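PDB 1HJS: beta-1,4-galactanase from Thielavia heterothallica, which hydrolyses the beta-1,4-galactosidic linkages of type I arabinogalactans, as a family 53 glycoside hydrolase of clan GH-A. Local coordinates for residues Leu2-Val7 against Pro127-Ile132; Val41-Gln46 against Gly292-Glu297; Trp183-Gln188 against Leu230-Lys235; Thr314-Ser317 against Gln321-Ser324. All coordinates share one frame; numbering follows the deposited sequence.

Contact 1: residues Leu2-Val7 against Pro127-Ile132. With SO4 (sulfate ion), chain H.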
loop_
_atom_site.group_PDB
_atom_site.type_symbol
_atom_site.label_atom_id
_atom_site.label_comp_id
_atom_site.label_asym_id
_atom_site.label_seq_id
_atom_site.Cartn_x
_atom_site.Cartn_y
_atom_site.Cartn_z
ATOM N N LEU A 2 -9.804 13.863 -2.111
ATOM C CA LEU A 2 -8.700 13.084 -1.558
ATOM C C LEU A 2 -7.380 13.839 -1.578
ATOM O O LEU A 2 -7.062 14.536 -2.540
ATOM C CB LEU A 2 -8.520 11.778 -2.336
ATOM C CG LEU A 2 -9.611 10.717 -2.233
ATOM C CD1 LEU A 2 -9.249 9.541 -3.133
ATOM C CD2 LEU A 2 -9.756 10.265 -0.784
ATOM N N THR A 3 -6.606 13.685 -0.512
ATOM C CA THR A 3 -5.307 14.331 -0.425
ATOM C C THR A 3 -4.326 13.530 -1.269
ATOM O O THR A 3 -3.517 14.090 -2.012
ATOM C CB THR A 3 -4.805 14.362 1.028
ATOM O OG1 THR A 3 -5.671 15.192 1.806
ATOM C CG2 THR A 3 -3.383 14.903 1.099
ATOM N N TYR A 4 -4.421 12.210 -1.155
ATOM C CA TYR A 4 -3.539 11.313 -1.890
ATOM C C TYR A 4 -4.294 10.539 -2.956
ATOM O O TYR A 4 -5.189 9.755 -2.646
ATOM C CB TYR A 4 -2.883 10.321 -0.928
ATOM C CG TYR A 4 -2.189 10.981 0.242
ATOM C CD1 TYR A 4 -0.926 11.563 0.099
ATOM C CD2 TYR A 4 -2.817 11.067 1.483
ATOM C CE1 TYR A 4 -0.311 12.219 1.168
ATOM C CE2 TYR A 4 -2.213 11.720 2.554
ATOM C CZ TYR A 4 -0.963 12.297 2.389
ATOM O OH TYR A 4 -0.387 12.966 3.438
ATOM N N ARG A 5 -3.938 10.782 -4.210
ATOM C CA ARG A 5 -4.540 10.079 -5.338
ATOM C C ARG A 5 -3.361 9.301 -5.893
ATOM O O ARG A 5 -2.531 9.859 -6.606
ATOM C CB ARG A 5 -5.051 11.067 -6.392
ATOM C CG ARG A 5 -6.128 12.028 -5.903
ATOM C CD ARG A 5 -6.650 12.880 -7.059
ATOM N NE ARG A 5 -5.565 13.607 -7.715
ATOM C CZ ARG A 5 -5.038 14.738 -7.257
ATOM N NH1 ARG A 5 -5.501 15.286 -6.142
ATOM N NH2 ARG A 5 -4.033 15.312 -7.904
ATOM N N GLY A 6 -3.258 8.021 -5.560
ATOM C CA GLY A 6 -2.110 7.290 -6.055
ATOM C C GLY A 6 -2.250 5.875 -6.562
ATOM O O GLY A 6 -3.342 5.313 -6.662
ATOM N N VAL A 7 -1.096 5.317 -6.907
ATOM C CA VAL A 7 -0.998 3.954 -7.387
ATOM C C VAL A 7 0.307 3.407 -6.840
ATOM O O VAL A 7 1.220 4.171 -6.498
ATOM C CB VAL A 7 -0.931 3.875 -8.942
ATOM C CG1 VAL A 7 -2.128 4.572 -9.559
ATOM C CG2 VAL A 7 0.381 4.490 -9.449
ATOM N N PRO A 127 9.656 10.769 1.882
ATOM C CA PRO A 127 8.316 10.235 1.625
ATOM C C PRO A 127 7.236 10.955 2.419
ATOM O O PRO A 127 7.471 11.408 3.541
ATOM C CB PRO A 127 8.445 8.750 1.998
ATOM C CG PRO A 127 9.606 8.707 2.936
ATOM C CD PRO A 127 10.569 9.726 2.380
ATOM N N THR A 128 6.055 11.084 1.829
ATOM C CA THR A 128 4.953 11.741 2.515
ATOM C C THR A 128 4.300 10.741 3.462
ATOM O O THR A 128 3.688 11.120 4.456
ATOM C CB THR A 128 3.903 12.264 1.513
ATOM O OG1 THR A 128 3.572 11.225 0.584
ATOM C CG2 THR A 128 4.450 13.460 0.751
ATOM N N ILE A 129 4.458 9.459 3.144
ATOM C CA ILE A 129 3.887 8.380 3.946
ATOM C C ILE A 129 4.852 7.205 4.057
ATOM O O ILE A 129 5.545 6.859 3.100
ATOM C CB ILE A 129 2.581 7.828 3.310
ATOM C CG1 ILE A 129 1.549 8.945 3.161
ATOM C CG2 ILE A 129 2.019 6.689 4.169
ATOM C CD1 ILE A 129 0.279 8.500 2.441
ATOM N N VAL A 130 4.892 6.595 5.236
ATOM C CA VAL A 130 5.719 5.419 5.461
ATOM C C VAL A 130 4.892 4.436 6.275
ATOM O O VAL A 130 4.413 4.780 7.352
ATOM C CB VAL A 130 7.001 5.736 6.269
ATOM C CG1 VAL A 130 7.737 4.441 6.603
ATOM C CG2 VAL A 130 7.909 6.666 5.474
ATOM N N SER A 131 4.690 3.228 5.759
ATOM C CA SER A 131 3.944 2.244 6.525
ATOM C C SER A 131 4.964 1.334 7.185
ATOM O O SER A 131 5.913 0.882 6.544
ATOM C CB SER A 131 2.999 1.417 5.634
ATOM O OG SER A 131 3.698 0.522 4.787
ATOM N N ILE A 132 4.793 1.102 8.481
ATOM C CA ILE A 132 5.691 0.216 9.201
ATOM C C ILE A 132 5.077 -1.181 9.146
ATOM O O ILE A 132 4.433 -1.644 10.092
ATOM C CB ILE A 132 5.897 0.691 10.665
ATOM C CG1 ILE A 132 4.554 1.017 11.321
ATOM C CG2 ILE A 132 6.789 1.928 10.675
ATOM C CD1 ILE A 132 4.676 1.516 12.752
HETATM S S SO4 H . -2.749 18.050 -5.715
HETATM O O1 SO4 H . -3.323 19.562 -5.835
HETATM O O2 SO4 H . -3.492 17.460 -4.620
HETATM O O3 SO4 H . -2.913 17.425 -6.844
HETATM O O4 SO4 H . -1.384 18.252 -5.310
#

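Contact 2: residues Val41-Gln46 against Gly292-Glu297. With SO4 (sulfate ion), chain H.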
loop_
_atom_site.group_PDB
_atom_site.type_symbol
_atom_site.label_atom_id
_atom_site.label_comp_id
_atom_site.label_asym_id
_atom_site.label_seq_id
_atom_site.Cartn_x
_atom_site.Cartn_y
_atom_site.Cartn_z
ATOM N N VAL A 41 -2.498 11.391 -10.908
ATOM C CA VAL A 41 -1.821 10.760 -9.781
ATOM C C VAL A 41 -0.876 11.771 -9.131
ATOM O O VAL A 41 -0.159 12.489 -9.831
ATOM C CB VAL A 41 -1.011 9.529 -10.242
ATOM C CG1 VAL A 41 -0.230 8.941 -9.065
ATOM C CG2 VAL A 41 -1.954 8.473 -10.823
ATOM N N ASN A 42 -0.880 11.844 -7.800
ATOM C CA ASN A 42 0.011 12.778 -7.113
ATOM C C ASN A 42 0.924 12.079 -6.111
ATOM O O ASN A 42 1.787 12.705 -5.498
ATOM C CB ASN A 42 -0.784 13.896 -6.418
ATOM C CG ASN A 42 -1.586 13.411 -5.212
ATOM O OD1 ASN A 42 -1.526 12.244 -4.821
ATOM N ND2 ASN A 42 -2.336 14.323 -4.611
ATOM N N THR A 43 0.755 10.767 -5.975
ATOM C CA THR A 43 1.562 9.994 -5.039
ATOM C C THR A 43 1.737 8.564 -5.524
ATOM O O THR A 43 0.796 7.953 -6.027
ATOM C CB THR A 43 0.894 9.926 -3.644
ATOM O OG1 THR A 43 0.468 11.236 -3.244
ATOM C CG2 THR A 43 1.876 9.372 -2.607
ATOM N N VAL A 44 2.946 8.034 -5.379
ATOM C CA VAL A 44 3.197 6.660 -5.768
ATOM C C VAL A 44 3.648 5.869 -4.550
ATOM O O VAL A 44 4.422 6.355 -3.718
ATOM C CB VAL A 44 4.265 6.535 -6.889
ATOM C CG1 VAL A 44 3.705 7.083 -8.194
ATOM C CG2 VAL A 44 5.545 7.265 -6.491
ATOM N N ARG A 45 3.131 4.652 -4.447
ATOM C CA ARG A 45 3.449 3.746 -3.355
ATOM C C ARG A 45 4.511 2.770 -3.859
ATOM O O ARG A 45 4.467 2.337 -5.016
ATOM C CB ARG A 45 2.175 2.999 -2.953
ATOM C CG ARG A 45 2.293 2.032 -1.777
ATOM C CD ARG A 45 0.902 1.460 -1.530
ATOM N NE ARG A 45 0.772 0.564 -0.384
ATOM C CZ ARG A 45 0.714 -0.761 -0.478
ATOM N NH1 ARG A 45 0.799 -1.355 -1.664
ATOM N NH2 ARG A 45 0.488 -1.491 0.610
ATOM N N GLN A 46 5.460 2.422 -2.993
ATOM C CA GLN A 46 6.542 1.514 -3.359
ATOM C C GLN A 46 6.851 0.528 -2.233
ATOM O O GLN A 46 7.026 0.927 -1.076
ATOM C CB GLN A 46 7.806 2.323 -3.683
ATOM C CG GLN A 46 7.599 3.381 -4.757
ATOM C CD GLN A 46 8.843 4.209 -5.027
ATOM O OE1 GLN A 46 8.804 5.158 -5.808
ATOM N NE2 GLN A 46 9.952 3.852 -4.383
ATOM N N GLY A 292 -6.969 9.197 1.444
ATOM C CA GLY A 292 -6.286 8.629 0.295
ATOM C C GLY A 292 -6.780 7.321 -0.288
ATOM O O GLY A 292 -7.484 6.545 0.361
ATOM N N LEU A 293 -6.396 7.096 -1.540
ATOM C CA LEU A 293 -6.736 5.882 -2.269
ATOM C C LEU A 293 -5.570 5.555 -3.183
ATOM O O LEU A 293 -5.077 6.425 -3.906
ATOM C CB LEU A 293 -8.006 6.079 -3.103
ATOM C CG LEU A 293 -8.488 4.868 -3.917
ATOM C CD1 LEU A 293 -9.947 5.045 -4.287
ATOM C CD2 LEU A 293 -7.644 4.707 -5.176
ATOM N N PHE A 294 -5.120 4.305 -3.144
ATOM C CA PHE A 294 -4.021 3.865 -3.996
ATOM C C PHE A 294 -4.400 2.606 -4.759
ATOM O O PHE A 294 -4.749 1.595 -4.152
ATOM C CB PHE A 294 -2.771 3.573 -3.167
ATOM C CG PHE A 294 -2.141 4.797 -2.559
ATOM C CD1 PHE A 294 -2.708 5.409 -1.446
ATOM C CD2 PHE A 294 -0.980 5.336 -3.107
ATOM C CE1 PHE A 294 -2.125 6.551 -0.882
ATOM C CE2 PHE A 294 -0.387 6.478 -2.554
ATOM C CZ PHE A 294 -0.962 7.085 -1.439
ATOM N N TYR A 295 -4.328 2.667 -6.084
ATOM C CA TYR A 295 -4.635 1.507 -6.919
ATOM C C TYR A 295 -3.370 0.653 -6.930
ATOM O O TYR A 295 -2.271 1.188 -7.070
ATOM C CB TYR A 295 -4.966 1.939 -8.348
ATOM C CG TYR A 295 -5.625 0.840 -9.152
ATOM C CD1 TYR A 295 -7.010 0.682 -9.142
ATOM C CD2 TYR A 295 -4.863 -0.073 -9.874
ATOM C CE1 TYR A 295 -7.621 -0.362 -9.830
ATOM C CE2 TYR A 295 -5.467 -1.129 -10.573
ATOM C CZ TYR A 295 -6.844 -1.263 -10.542
ATOM O OH TYR A 295 -7.451 -2.300 -11.203
ATOM N N TRP A 296 -3.501 -0.662 -6.798
ATOM C CA TRP A 296 -2.305 -1.498 -6.765
ATOM C C TRP A 296 -1.798 -2.025 -8.103
ATOM O O TRP A 296 -2.498 -2.770 -8.796
ATOM C CB TRP A 296 -2.506 -2.685 -5.816
ATOM C CG TRP A 296 -1.213 -3.360 -5.449
ATOM C CD1 TRP A 296 -0.195 -2.828 -4.708
ATOM C CD2 TRP A 296 -0.785 -4.675 -5.829
ATOM N NE1 TRP A 296 0.839 -3.727 -4.604
ATOM C CE2 TRP A 296 0.504 -4.870 -5.283
ATOM C CE3 TRP A 296 -1.364 -5.709 -6.579
ATOM C CZ2 TRP A 296 1.226 -6.059 -5.463
ATOM C CZ3 TRP A 296 -0.647 -6.889 -6.761
ATOM C CH2 TRP A 296 0.635 -7.054 -6.206
ATOM N N GLU A 297 -0.574 -1.627 -8.451
ATOM C CA GLU A 297 0.103 -2.083 -9.667
ATOM C C GLU A 297 -0.689 -2.021 -10.976
ATOM O O GLU A 297 -0.835 -3.025 -11.680
ATOM C CB GLU A 297 0.611 -3.507 -9.432
ATOM C CG GLU A 297 1.741 -3.584 -8.412
ATOM C CD GLU A 297 3.080 -3.154 -9.000
ATOM O OE1 GLU A 297 3.101 -2.660 -10.147
ATOM O OE2 GLU A 297 4.109 -3.305 -8.314
HETATM S S SO4 H . -2.749 18.050 -5.715
HETATM O O1 SO4 H . -3.323 19.562 -5.835
HETATM O O2 SO4 H . -3.492 17.460 -4.620
HETATM O O3 SO4 H . -2.913 17.425 -6.844
HETATM O O4 SO4 H . -1.384 18.252 -5.310
#

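Contact 3: residues Trp183-Gln188 against Leu230-Lys235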
loop_
_atom_site.group_PDB
_atom_site.type_symbol
_atom_site.label_atom_id
_atom_site.label_comp_id
_atom_site.label_asym_id
_atom_site.label_seq_id
_atom_site.Cartn_x
_atom_site.Cartn_y
_atom_site.Cartn_z
ATOM N N TRP A 183 -12.831 -3.838 4.994
ATOM C CA TRP A 183 -14.272 -3.974 5.193
ATOM C C TRP A 183 -14.617 -4.728 6.474
ATOM O O TRP A 183 -15.752 -4.671 6.944
ATOM C CB TRP A 183 -14.891 -4.726 4.013
ATOM C CG TRP A 183 -14.203 -6.032 3.735
ATOM C CD1 TRP A 183 -13.169 -6.244 2.866
ATOM C CD2 TRP A 183 -14.458 -7.291 4.370
ATOM N NE1 TRP A 183 -12.765 -7.553 2.921
ATOM C CE2 TRP A 183 -13.539 -8.222 3.834
ATOM C CE3 TRP A 183 -15.373 -7.726 5.339
ATOM C CZ2 TRP A 183 -13.508 -9.561 4.233
ATOM C CZ3 TRP A 183 -15.340 -9.064 5.738
ATOM C CH2 TRP A 183 -14.414 -9.963 5.182
ATOM N N ASP A 184 -13.636 -5.438 7.022
ATOM C CA ASP A 184 -13.833 -6.246 8.226
ATOM C C ASP A 184 -13.595 -5.467 9.517
ATOM O O ASP A 184 -12.508 -5.533 10.094
ATOM C CB ASP A 184 -12.900 -7.461 8.170
ATOM C CG ASP A 184 -13.171 -8.467 9.274
ATOM O OD1 ASP A 184 -14.014 -8.193 10.151
ATOM O OD2 ASP A 184 -12.528 -9.540 9.258
ATOM N N TRP A 185 -14.614 -4.740 9.969
ATOM C CA TRP A 185 -14.508 -3.952 11.194
ATOM C C TRP A 185 -14.097 -4.803 12.395
ATOM O O TRP A 185 -13.231 -4.406 13.180
ATOM C CB TRP A 185 -15.841 -3.248 11.494
ATOM C CG TRP A 185 -15.946 -2.707 12.900
ATOM C CD1 TRP A 185 -16.892 -3.035 13.834
ATOM C CD2 TRP A 185 -15.071 -1.762 13.532
ATOM N NE1 TRP A 185 -16.657 -2.354 15.008
ATOM C CE2 TRP A 185 -15.546 -1.565 14.849
ATOM C CE3 TRP A 185 -13.931 -1.060 13.115
ATOM C CZ2 TRP A 185 -14.922 -0.697 15.750
ATOM C CZ3 TRP A 185 -13.309 -0.194 14.013
ATOM C CH2 TRP A 185 -13.808 -0.021 15.315
ATOM N N GLY A 186 -14.720 -5.969 12.538
ATOM C CA GLY A 186 -14.395 -6.838 13.658
ATOM C C GLY A 186 -12.904 -7.085 13.803
ATOM O O GLY A 186 -12.352 -7.018 14.904
ATOM N N THR A 187 -12.240 -7.360 12.687
ATOM C CA THR A 187 -10.809 -7.622 12.717
ATOM C C THR A 187 -9.989 -6.355 12.952
ATOM O O THR A 187 -9.024 -6.374 13.721
ATOM C CB THR A 187 -10.358 -8.317 11.417
ATOM O OG1 THR A 187 -11.005 -9.595 11.327
ATOM C CG2 THR A 187 -8.845 -8.519 11.408
ATOM N N GLN A 188 -10.365 -5.258 12.300
ATOM C CA GLN A 188 -9.649 -3.998 12.492
ATOM C C GLN A 188 -9.695 -3.647 13.984
ATOM O O GLN A 188 -8.677 -3.320 14.594
ATOM C CB GLN A 188 -10.308 -2.860 11.700
ATOM C CG GLN A 188 -10.326 -3.022 10.173
ATOM C CD GLN A 188 -8.943 -2.966 9.542
ATOM O OE1 GLN A 188 -8.107 -2.141 9.913
ATOM N NE2 GLN A 188 -8.703 -3.834 8.568
ATOM N N LEU A 230 -14.657 1.803 8.023
ATOM C CA LEU A 230 -13.839 3.010 8.060
ATOM C C LEU A 230 -14.441 4.039 9.017
ATOM O O LEU A 230 -13.720 4.659 9.794
ATOM C CB LEU A 230 -13.692 3.600 6.651
ATOM C CG LEU A 230 -12.991 2.695 5.625
ATOM C CD1 LEU A 230 -12.753 3.470 4.336
ATOM C CD2 LEU A 230 -11.666 2.193 6.185
ATOM N N ASP A 231 -15.760 4.212 8.970
ATOM C CA ASP A 231 -16.423 5.154 9.871
ATOM C C ASP A 231 -16.118 4.786 11.324
ATOM O O ASP A 231 -15.824 5.650 12.145
ATOM C CB ASP A 231 -17.940 5.130 9.660
ATOM C CG ASP A 231 -18.421 6.149 8.628
ATOM O OD1 ASP A 231 -17.599 6.913 8.075
ATOM O OD2 ASP A 231 -19.642 6.190 8.376
ATOM N N ASN A 232 -16.191 3.495 11.635
ATOM C CA ASN A 232 -15.932 3.029 12.994
ATOM C C ASN A 232 -14.483 3.261 13.407
ATOM O O ASN A 232 -14.207 3.644 14.548
ATOM C CB ASN A 232 -16.281 1.543 13.122
ATOM C CG ASN A 232 -17.775 1.290 13.028
ATOM O OD1 ASN A 232 -18.578 2.214 13.153
ATOM N ND2 ASN A 232 -18.154 0.037 12.820
ATOM N N MET A 233 -13.560 3.019 12.482
ATOM C CA MET A 233 -12.142 3.221 12.759
ATOM C C MET A 233 -11.883 4.697 13.029
ATOM O O MET A 233 -11.137 5.056 13.947
ATOM C CB MET A 233 -11.301 2.773 11.565
ATOM C CG MET A 233 -11.353 1.279 11.295
ATOM S SD MET A 233 -10.618 0.837 9.705
ATOM C CE MET A 233 -8.905 1.338 9.974
ATOM N N ALA A 234 -12.509 5.549 12.224
ATOM C CA ALA A 234 -12.341 6.997 12.344
ATOM C C ALA A 234 -12.832 7.554 13.672
ATOM O O ALA A 234 -12.142 8.334 14.325
ATOM C CB ALA A 234 -13.058 7.702 11.198
ATOM N N LYS A 235 -14.026 7.161 14.085
ATOM C CA LYS A 235 -14.532 7.704 15.328
ATOM C C LYS A 235 -13.894 7.085 16.568
ATOM O O LYS A 235 -13.922 7.682 17.639
ATOM C CB LYS A 235 -16.046 7.572 15.383
ATOM C CG LYS A 235 -16.511 6.279 15.945
ATOM C CD LYS A 235 -17.641 6.520 16.915
ATOM C CE LYS A 235 -18.979 6.322 16.248
ATOM N NZ LYS A 235 -20.090 6.277 17.233
#

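Contact 4: residues Thr314-Ser317 against Gln321-Ser324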
loop_
_atom_site.group_PDB
_atom_site.type_symbol
_atom_site.label_atom_id
_atom_site.label_comp_id
_atom_site.label_asym_id
_atom_site.label_seq_id
_atom_site.Cartn_x
_atom_site.Cartn_y
_atom_site.Cartn_z
ATOM N N THR A 314 -5.137 -4.759 -14.546
ATOM C CA THR A 314 -4.289 -3.627 -14.899
ATOM C C THR A 314 -5.087 -2.495 -15.539
ATOM O O THR A 314 -6.261 -2.658 -15.885
ATOM C CB THR A 314 -3.154 -4.052 -15.860
ATOM O OG1 THR A 314 -3.711 -4.493 -17.105
ATOM C CG2 THR A 314 -2.336 -5.178 -15.245
ATOM N N MET A 315 -4.439 -1.341 -15.679
ATOM C CA MET A 315 -5.059 -0.170 -16.285
ATOM C C MET A 315 -4.265 0.251 -17.521
ATOM O O MET A 315 -4.323 1.402 -17.950
ATOM C CB MET A 315 -5.114 0.976 -15.271
ATOM C CG MET A 315 -5.937 0.643 -14.023
ATOM S SD MET A 315 -6.037 2.008 -12.844
ATOM C CE MET A 315 -7.357 2.986 -13.578
ATOM N N PHE A 316 -3.515 -0.700 -18.074
ATOM C CA PHE A 316 -2.700 -0.482 -19.268
ATOM C C PHE A 316 -2.908 -1.658 -20.218
ATOM O O PHE A 316 -3.168 -2.777 -19.774
ATOM C CB PHE A 316 -1.211 -0.402 -18.908
ATOM C CG PHE A 316 -0.794 0.910 -18.308
ATOM C CD1 PHE A 316 -1.182 1.261 -17.020
ATOM C CD2 PHE A 316 -0.017 1.801 -19.041
ATOM C CE1 PHE A 316 -0.805 2.482 -16.467
ATOM C CE2 PHE A 316 0.368 3.027 -18.501
ATOM C CZ PHE A 316 -0.027 3.371 -17.208
ATOM N N SER A 317 -2.789 -1.409 -21.519
ATOM C CA SER A 317 -2.951 -2.477 -22.503
ATOM C C SER A 317 -1.740 -3.394 -22.409
ATOM O O SER A 317 -0.749 -3.057 -21.763
ATOM C CB SER A 317 -3.029 -1.904 -23.922
ATOM O OG SER A 317 -1.765 -1.424 -24.334
ATOM N N GLN A 321 0.152 0.619 -23.173
ATOM C CA GLN A 321 -0.540 1.893 -23.326
ATOM C C GLN A 321 -1.605 2.100 -22.253
ATOM O O GLN A 321 -2.442 1.233 -22.013
ATOM C CB GLN A 321 -1.181 1.984 -24.711
ATOM C CG GLN A 321 -1.901 3.298 -24.962
ATOM C CD GLN A 321 -2.417 3.418 -26.383
ATOM O OE1 GLN A 321 -2.401 2.450 -27.146
ATOM N NE2 GLN A 321 -2.888 4.608 -26.746
ATOM N N ALA A 322 -1.571 3.262 -21.614
ATOM C CA ALA A 322 -2.537 3.575 -20.572
ATOM C C ALA A 322 -3.955 3.502 -21.124
ATOM O O ALA A 322 -4.234 4.005 -22.215
ATOM C CB ALA A 322 -2.265 4.964 -20.010
ATOM N N LEU A 323 -4.846 2.868 -20.370
ATOM C CA LEU A 323 -6.236 2.756 -20.783
ATOM C C LEU A 323 -6.972 4.025 -20.366
ATOM O O LEU A 323 -6.461 4.825 -19.580
ATOM C CB LEU A 323 -6.888 1.530 -20.137
ATOM C CG LEU A 323 -6.244 0.185 -20.483
ATOM C CD1 LEU A 323 -6.999 -0.939 -19.801
ATOM C CD2 LEU A 323 -6.246 -0.009 -22.002
ATOM N N SER A 324 -8.177 4.202 -20.893
ATOM C CA SER A 324 -8.986 5.378 -20.591
ATOM C C SER A 324 -9.311 5.527 -19.105
ATOM O O SER A 324 -9.578 6.631 -18.630
ATOM C CB SER A 324 -10.291 5.321 -21.387
ATOM O OG SER A 324 -11.033 4.166 -21.034
#

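Contact 1: residues Leu2-Val7 against Pro127-Ile132
The terminal methyl of I129, CD1, sits squarely over one face of the Y4 ring, 3.8 Å from the ring centroid and only 4° off the ring normal: a CH-pi contact across the inside of the closed parallel (beta/alpha)8 barrel. Strands 4-8 and 129-132 are the first and fourth in the barrel, not neighbours in the sheet, and they meet here through side chains alone. CD1 lies almost equally far from every ring atom. T128 adds a looser approach, its OG1 standing 4.1 Å from CE1 of Y4. On the opposite face, T3 CG2 lies over the ring centre, so the phenol is sandwiched between two methyls. With CG beside the backbone N and anti to the carbonyl carbon (chi1 -53°), the ring reaches into the barrel, where the Y4 hydroxyl is hydrogen-bonded to K174. Cutting this side chain back to an alanine would probably open a gap between the T3 and I129 methyls and leave the K174 amine without its phenol partner. The next residue, R5, works on the other side of the strand: its NE bonds the carbonyl of G40, while the guanidinium presents its edge to a sulfate ion, probably from the crystallisation liquor. There NH2 of R5 makes a nearly straight 2.6 Å bond to sulfate O3, and NH1 a weak one of 3.3 Å to O2.

Contact 2: residues Val41-Gln46 against Gly292-Glu297
F294 has more of its surface covered in this contact than any other residue, and it meets both T43 and R45: the T43 methyl comes in at the ring's edge, with CG2 3.7 Å from F294 CE2, while the R45 stem passes obliquely, its CB 3.9 Å from F294 CD2. Strands 43-48 and 290-296, second and eighth in the barrel, both flank strand 4-8, and the short segments compared here run 8.1 Å apart at an angle of 56°. Y4, from the strand between them, also packs on T43 and F294. While CG2 meets the phenylalanine, the T43 hydroxyl, OG1, bonds N42 OD1 at 2.7 Å, from above the carbonyl plane.

R45 carries the contact toward the mouth of the barrel. CG is anti to the backbone N (chi1 -178°) and the chain stays extended to NE, delivering the guanidinium to W296. NH1 of R45 stands 3.5 Å from CD1 of W296, with the two planes 74° apart; the indole lies at the guanidinium's edge. E297 CG lies over one face of the indole.

The polar end of R45 is spent on carboxylates: NH1 makes a salt bridge to D8, and NH2 reaches both D79 and E245, the nucleophile. The side chain is thus fixed by apolar contacts at its base and by three acids at its tip, an arrangement consistent with R45 helping to hold the E245 carboxylate in place.

Contact 3: residues Trp183-Gln188 against Leu230-Lys235
W185 lays one face of its indole against N232, joining the start of helix 185-196 to helix 223-237 on the outside of the (beta/alpha)8 barrel. The CH-pi part is close: N232 CB stands 3.3 Å from the centroid of the six-membered ring, 4° off its normal. The amide continues over the same face toward the five-membered ring, with ND2 of N232 3.5 Å from CD1 of W185 and the amide plane turned 65° from the indole. Taking CG anti to the backbone N (chi1 165°) is what carries the indole out to the second helix. Swapping this tryptophan for an alanine would probably strip N232 of the surface it rests on and open a gap between the two helices.

Van der Waals contacts follow along the indole rim and deeper in. CZ3 of W185 lies 3.7 Å from CG of M233, an apolar pair, and the methionine's bent end then turns to the Q188 amide, its CE 3.6 Å from Q188 OE1. Both Q188 and M233 also rest on V211 of strand 208-212, so this side of the contact is buried, whereas the W185 side is partly open to solvent.

Hydrogen bonds at the start of the first helix set the end that bears W185. D184 is the N-cap: its OD1 takes a weak bond from the backbone N of T187, and its OD2 receives the T187 hydroxyl, OG1, at 2.6 Å from above the carboxylate plane.

Contact 4: residues Thr314-Ser317 against Gln321-Ser324
F316 and A322 face each other with their CA atoms 4.3 Å apart, and round this pair the contact is tight. Two backbone bonds flank it: L323 N to M315 O at 2.9 Å, and S317 N to Q321 O at 2.7 Å, both close to straight. Between them F316 CA comes 3.2 Å from Q321 O, a CA-H...O contact that gives the same carbonyl a second approach. The F316 ring folds back over its partner, A322 CA lying over one face though displaced toward the rim, and A322 CB sits 3.6 Å from F316 CE2. Y22 meets the F316 ring edge-to-face, and L32 and I35 of helix 32-38 continue this buried side. The L323 side chain is pressed just as closely along the opposite backbone, CG 3.4 Å from M315 O and CD2 3.8 Å from S317 N.

The pattern is that of a single antiparallel bridge, F316 and A322 forming its non-hydrogen-bonded pair, in the loop that follows the last barrel strand, 290-296. A short reversal of the chain joins the two segments, and S317 braces it: its OG, held between its own backbone N and carbonyl carbon (chi1 72°), accepts from Q321 N at 3.0 Å and is also bonded to S319 OG.

Toward solvent the contact thins. Beyond CB, which touches S317 OG, the partly exposed Q321 side chain leads off in extended form, its NE2 making a weak bond to T25 O.

Overall arrangement
From the N terminus, strand 4-8 opens contact 1, which closes across the barrel interior at 127-132. Before it does, 41-46 opens contact 2, which closes only at 292-297, so these two cross. They also touch directly: strands 4-8 and 43-48 are neighbours, with V7 O 2.8 Å from R45 N, and both contacts reach the same sulfate. Contact 3 is nested within the long loop closed by contact 2 and pairs two outer helices, its centre about 22 Å from that of contact 2. Contact 4 comes last, a short closure in the C-terminal loop, packed against contact 2 where M315 SD lies 3.8 Å from Y295 CD2.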